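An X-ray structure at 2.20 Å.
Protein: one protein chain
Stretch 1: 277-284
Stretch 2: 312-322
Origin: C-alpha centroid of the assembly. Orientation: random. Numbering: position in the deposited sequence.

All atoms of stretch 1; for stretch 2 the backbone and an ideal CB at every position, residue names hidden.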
# COMPACT_ATOMS: atom_id res chain seq x y z
N HIS A 277 7.02 -4.33 2.65
CA HIS A 277 7.14 -3.34 1.57
C HIS A 277 7.91 -3.89 0.39
O HIS A 277 8.78 -4.75 0.56
CB HIS A 277 7.79 -2.07 2.12
CG HIS A 277 7.05 -1.51 3.30
ND1 HIS A 277 7.54 -0.47 4.06
CD2 HIS A 277 5.89 -1.88 3.88
CE1 HIS A 277 6.69 -0.20 5.04
NE2 HIS A 277 5.66 -1.02 4.93
N ASP A 278 7.57 -3.40 -0.80
CA ASP A 278 8.17 -3.81 -2.08
C ASP A 278 9.57 -3.25 -2.34
O ASP A 278 10.23 -3.65 -3.30
CB ASP A 278 7.28 -3.36 -3.22
CG ASP A 278 6.01 -4.15 -3.30
OD1 ASP A 278 6.08 -5.37 -3.58
OD2 ASP A 278 4.94 -3.54 -3.12
N TYR A 279 9.99 -2.29 -1.53
CA TYR A 279 11.27 -1.63 -1.76
C TYR A 279 12.45 -2.59 -1.98
O TYR A 279 12.52 -3.63 -1.35
CB TYR A 279 11.58 -0.70 -0.58
CG TYR A 279 10.56 0.41 -0.38
CD1 TYR A 279 10.45 1.46 -1.32
CD2 TYR A 279 9.72 0.43 0.73
CE1 TYR A 279 9.53 2.49 -1.16
CE2 TYR A 279 8.79 1.46 0.91
CZ TYR A 279 8.71 2.50 -0.05
OH TYR A 279 7.82 3.53 0.10
N TRP A 280 13.36 -2.22 -2.90
CA TRP A 280 14.63 -2.92 -3.19
C TRP A 280 14.51 -4.34 -3.71
O TRP A 280 15.49 -5.08 -3.74
CB TRP A 280 15.60 -2.85 -2.00
CG TRP A 280 15.54 -1.56 -1.32
CD1 TRP A 280 15.11 -1.34 -0.05
CD2 TRP A 280 15.86 -0.27 -1.88
NE1 TRP A 280 15.14 0.01 0.24
CE2 TRP A 280 15.59 0.69 -0.87
CE3 TRP A 280 16.35 0.16 -3.13
CZ2 TRP A 280 15.81 2.08 -1.06
CZ3 TRP A 280 16.54 1.55 -3.34
CH2 TRP A 280 16.28 2.49 -2.30
N SER A 281 13.33 -4.74 -4.14
CA SER A 281 13.15 -6.10 -4.60
C SER A 281 12.37 -6.13 -5.91
O SER A 281 11.92 -7.19 -6.35
CB SER A 281 12.47 -6.97 -3.51
OG SER A 281 11.13 -6.55 -3.22
N ALA A 282 12.19 -4.96 -6.52
CA ALA A 282 11.37 -4.87 -7.76
C ALA A 282 12.19 -4.95 -9.04
O ALA A 282 11.63 -4.96 -10.13
CB ALA A 282 10.52 -3.61 -7.75
N TYR A 283 13.52 -5.02 -8.88
CA TYR A 283 14.48 -5.08 -9.97
C TYR A 283 15.76 -5.72 -9.44
O TYR A 283 16.14 -5.43 -8.30
CB TYR A 283 14.78 -3.67 -10.48
CG TYR A 283 15.72 -3.60 -11.67
CD1 TYR A 283 15.22 -3.63 -12.96
CD2 TYR A 283 17.11 -3.50 -11.49
CE1 TYR A 283 16.05 -3.56 -14.05
CE2 TYR A 283 17.96 -3.43 -12.58
CZ TYR A 283 17.42 -3.46 -13.86
OH TYR A 283 18.23 -3.38 -14.98
N PRO A 284 16.43 -6.58 -10.25
CA PRO A 284 16.00 -7.05 -11.57
C PRO A 284 14.91 -8.10 -11.47
O PRO A 284 14.55 -8.52 -10.37
CB PRO A 284 17.28 -7.63 -12.18
CG PRO A 284 18.07 -8.09 -11.03
CD PRO A 284 17.76 -7.14 -9.90
N UNK A 312 3.53 -0.99 1.40
CA UNK A 312 4.13 0.30 1.07
C UNK A 312 5.06 0.18 -0.10
O UNK A 312 5.88 -0.71 -0.15
CB UNK A 312 4.88 0.88 2.27
N UNK A 313 4.91 1.09 -1.06
CA UNK A 313 5.88 1.26 -2.13
C UNK A 313 5.81 2.67 -2.74
O UNK A 313 4.75 3.27 -2.79
CB UNK A 313 5.65 0.20 -3.21
N UNK A 314 6.96 3.16 -3.20
CA UNK A 314 7.04 4.27 -4.16
C UNK A 314 8.35 4.13 -4.94
O UNK A 314 9.25 3.38 -4.49
CB UNK A 314 6.96 5.63 -3.45
N UNK A 315 8.48 4.81 -6.08
CA UNK A 315 9.73 4.79 -6.86
C UNK A 315 10.82 5.45 -6.05
O UNK A 315 10.77 6.65 -5.75
CB UNK A 315 9.56 5.49 -8.21
N UNK A 316 11.80 4.64 -5.68
CA UNK A 316 12.88 5.06 -4.81
C UNK A 316 14.19 4.61 -5.42
O UNK A 316 15.18 5.33 -5.34
CB UNK A 316 12.71 4.50 -3.40
N UNK A 317 14.17 3.44 -6.04
CA UNK A 317 15.36 2.89 -6.66
C UNK A 317 15.66 3.52 -8.01
O UNK A 317 14.85 4.27 -8.57
CB UNK A 317 15.21 1.38 -6.82
N UNK A 318 16.84 3.19 -8.51
CA UNK A 318 17.35 3.70 -9.77
C UNK A 318 17.82 2.52 -10.59
O UNK A 318 18.43 1.59 -10.06
CB UNK A 318 18.48 4.71 -9.56
N UNK A 319 17.50 2.55 -11.88
CA UNK A 319 17.88 1.52 -12.83
C UNK A 319 17.55 1.98 -14.25
O UNK A 319 16.80 2.94 -14.45
CB UNK A 319 17.17 0.20 -12.51
N UNK A 320 18.11 1.28 -15.24
CA UNK A 320 17.94 1.63 -16.66
C UNK A 320 16.50 1.69 -17.15
O UNK A 320 16.21 2.37 -18.12
CB UNK A 320 18.70 0.62 -17.52
N UNK A 321 15.60 0.96 -16.50
CA UNK A 321 14.20 0.93 -16.93
C UNK A 321 13.42 2.22 -16.62
O UNK A 321 12.53 2.60 -17.38
CB UNK A 321 13.50 -0.25 -16.26
N UNK A 322 13.79 2.90 -15.54
CA UNK A 322 12.99 3.99 -14.99
C UNK A 322 13.77 5.28 -14.73
O UNK A 322 13.17 6.31 -14.40
CB UNK A 322 12.34 3.53 -13.68

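Position 312 sends its CA-to-CB bond toward stretch 1, and its ideal CB lies 3.3 Å from His 277 CD2, tight enough that the first methylene must sit on the imidazole. Farther out stands the hydroxyl of Tyr 279, a ready donor, so a chain with an acceptor at its end fits well: Glu or Gln, with Asp perhaps short. The residue is Glu 312. Its CB rests 3.2 Å from the centroid of the His 277 ring, almost on the ring normal, a CH-pi contact, and the chain extends through t, t so that Tyr 279 OH donates to OE2 at 2.6 Å. The backbone adds a bond that asks nothing of the side chain: Asp 278 N to Glu 312 O, 3.2 Å.

At 313 the bond points sideways, with the ideal CB 3.8 Å from Asp 278 OD2 and 4.9 Å from Tyr 279 CE1. The extended backbone (-157/149) and the side of Asp 278 and Tyr 279 within reach would accept an aromatic or a long aliphatic chain. Tyr 313 runs out in t; its CD1 meets Asp 278 CB at 3.6 Å and Tyr 279 CD1 at 3.9 Å, the two rings oblique at 39°. Its hydroxyl reaches on to position 317.

Position 314 also points sideways, its ideal CB 4.2 Å from Tyr 279 OH, where Ser, Ala, Cys or Val would suit. Cys 314 takes p and brings SG to 3.9 Å from Tyr 279 CE1, at the edge of the ring. Position 315 turns away and meets nothing of stretch 1; many residues would serve, and Ile 315 is the one present.

At 316 the bond points toward Trp 280 CH2 (4.2 Å from the ideal CB) and Tyr 279 CD1 (4.3 Å), an invitation to Leu, Met or Ile. Leu 316 bridges both with one methyl: CD2 lies 3.7 Å from Tyr 279 CD1 and 3.8 Å from Trp 280 CZ2.

Position 317 points sideways, its ideal CB 3.7 Å from Trp 280 CZ3, while the turn from Asp 278 to Ser 281 and the residue after it present amide groups beyond. A chain with aliphatic carbons and a polar end, Glu or Gln, answers both. Glu 317 packs CB against the indole, 3.7 Å from Trp 280 CZ3, and works through water: one water accepts from Trp 280 N and donates to OE1 (2.7 Å from the water O), while another accepts from Ala 282 N and donates weakly to OE2. Tyr 313 OH gives OE2 a direct bond of 2.8 Å.

Position 318 points away; stretch 1 would tolerate almost any residue, and Lys 318 is present.

At 319 the ideal CB faces Tyr 283 CE2 at 3.7 Å, so a compact side chain that can lie on the phenol is wanted: Asn, Asp, Ser or Thr. Asn 319 sets CB over the ring face, ND2 3.5 Å from Tyr 283 CG, and its OD1 accepts weakly from the backbone N of position 321.

At 320 the bond points sideways, the ideal CB 4.8 Å from Tyr 283 OH, so a long chain can return to the hydroxyl; Glu 320 CG lies 3.4 Å from Tyr 283 OH. At 321 it points toward stretch 1, the ideal CB 4.7 Å from Tyr 283 CE1, within reach for Glu, Gln or Met; Glu 321 OE1 lies at the ring edge, 3.4 Å from Tyr 283 CE1. Position 322 points sideways with nothing of stretch 1 near its ideal CB, so stretch 1 sets no demand; Ile 322 makes no contact with it.

Stretch 2 312-322: EYCILEKNEEI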
# COMPACT_ATOMS: atom_id res chain seq x y z
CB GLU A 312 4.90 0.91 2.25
CG GLU A 312 5.17 2.41 2.09
CD GLU A 312 6.17 2.96 3.07
OE1 GLU A 312 5.95 2.90 4.30
OE2 GLU A 312 7.20 3.48 2.61
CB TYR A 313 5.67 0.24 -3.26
CG TYR A 313 6.72 0.38 -4.34
CD1 TYR A 313 8.07 0.05 -4.09
CD2 TYR A 313 6.38 0.92 -5.60
CE1 TYR A 313 9.03 0.20 -5.06
CE2 TYR A 313 7.33 1.08 -6.59
CZ TYR A 313 8.65 0.72 -6.32
OH TYR A 313 9.60 0.88 -7.31
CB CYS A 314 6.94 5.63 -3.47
SG CYS A 314 8.31 6.02 -2.39
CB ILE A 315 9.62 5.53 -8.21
CG1 ILE A 315 8.44 5.04 -9.04
CG2 ILE A 315 10.94 5.41 -8.98
CD1 ILE A 315 8.52 3.60 -9.51
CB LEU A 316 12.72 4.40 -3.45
CG LEU A 316 13.09 5.17 -2.20
CD1 LEU A 316 12.39 6.53 -2.19
CD2 LEU A 316 12.71 4.33 -0.99
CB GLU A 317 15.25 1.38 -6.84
CG GLU A 317 14.22 0.95 -7.86
CD GLU A 317 12.85 0.70 -7.24
OE1 GLU A 317 12.44 1.40 -6.28
OE2 GLU A 317 12.17 -0.23 -7.73
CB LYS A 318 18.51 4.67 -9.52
CG LYS A 318 18.15 5.91 -8.73
CD LYS A 318 19.27 6.92 -8.86
CE LYS A 318 19.02 8.18 -8.05
NZ LYS A 318 18.59 9.32 -8.92
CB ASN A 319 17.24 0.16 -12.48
CG ASN A 319 15.71 0.17 -12.53
OD1 ASN A 319 15.09 0.49 -13.56
ND2 ASN A 319 15.09 -0.20 -11.42
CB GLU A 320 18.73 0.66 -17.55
CG GLU A 320 18.43 -0.81 -17.25
CD GLU A 320 18.76 -1.75 -18.43
OE1 GLU A 320 19.44 -2.77 -18.17
OE2 GLU A 320 18.33 -1.47 -19.58
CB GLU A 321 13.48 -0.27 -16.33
CG GLU A 321 13.88 -1.58 -16.95
CD GLU A 321 12.88 -2.66 -16.65
OE1 GLU A 321 13.15 -3.49 -15.77
OE2 GLU A 321 11.79 -2.66 -17.29
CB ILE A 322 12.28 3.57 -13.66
CG1 ILE A 322 13.30 3.07 -12.62
CG2 ILE A 322 11.17 2.55 -13.92
CD1 ILE A 322 12.79 3.04 -11.21
O HOH W 1 13.06 0.59 -3.81
O HOH W 2 13.40 -2.54 -6.01
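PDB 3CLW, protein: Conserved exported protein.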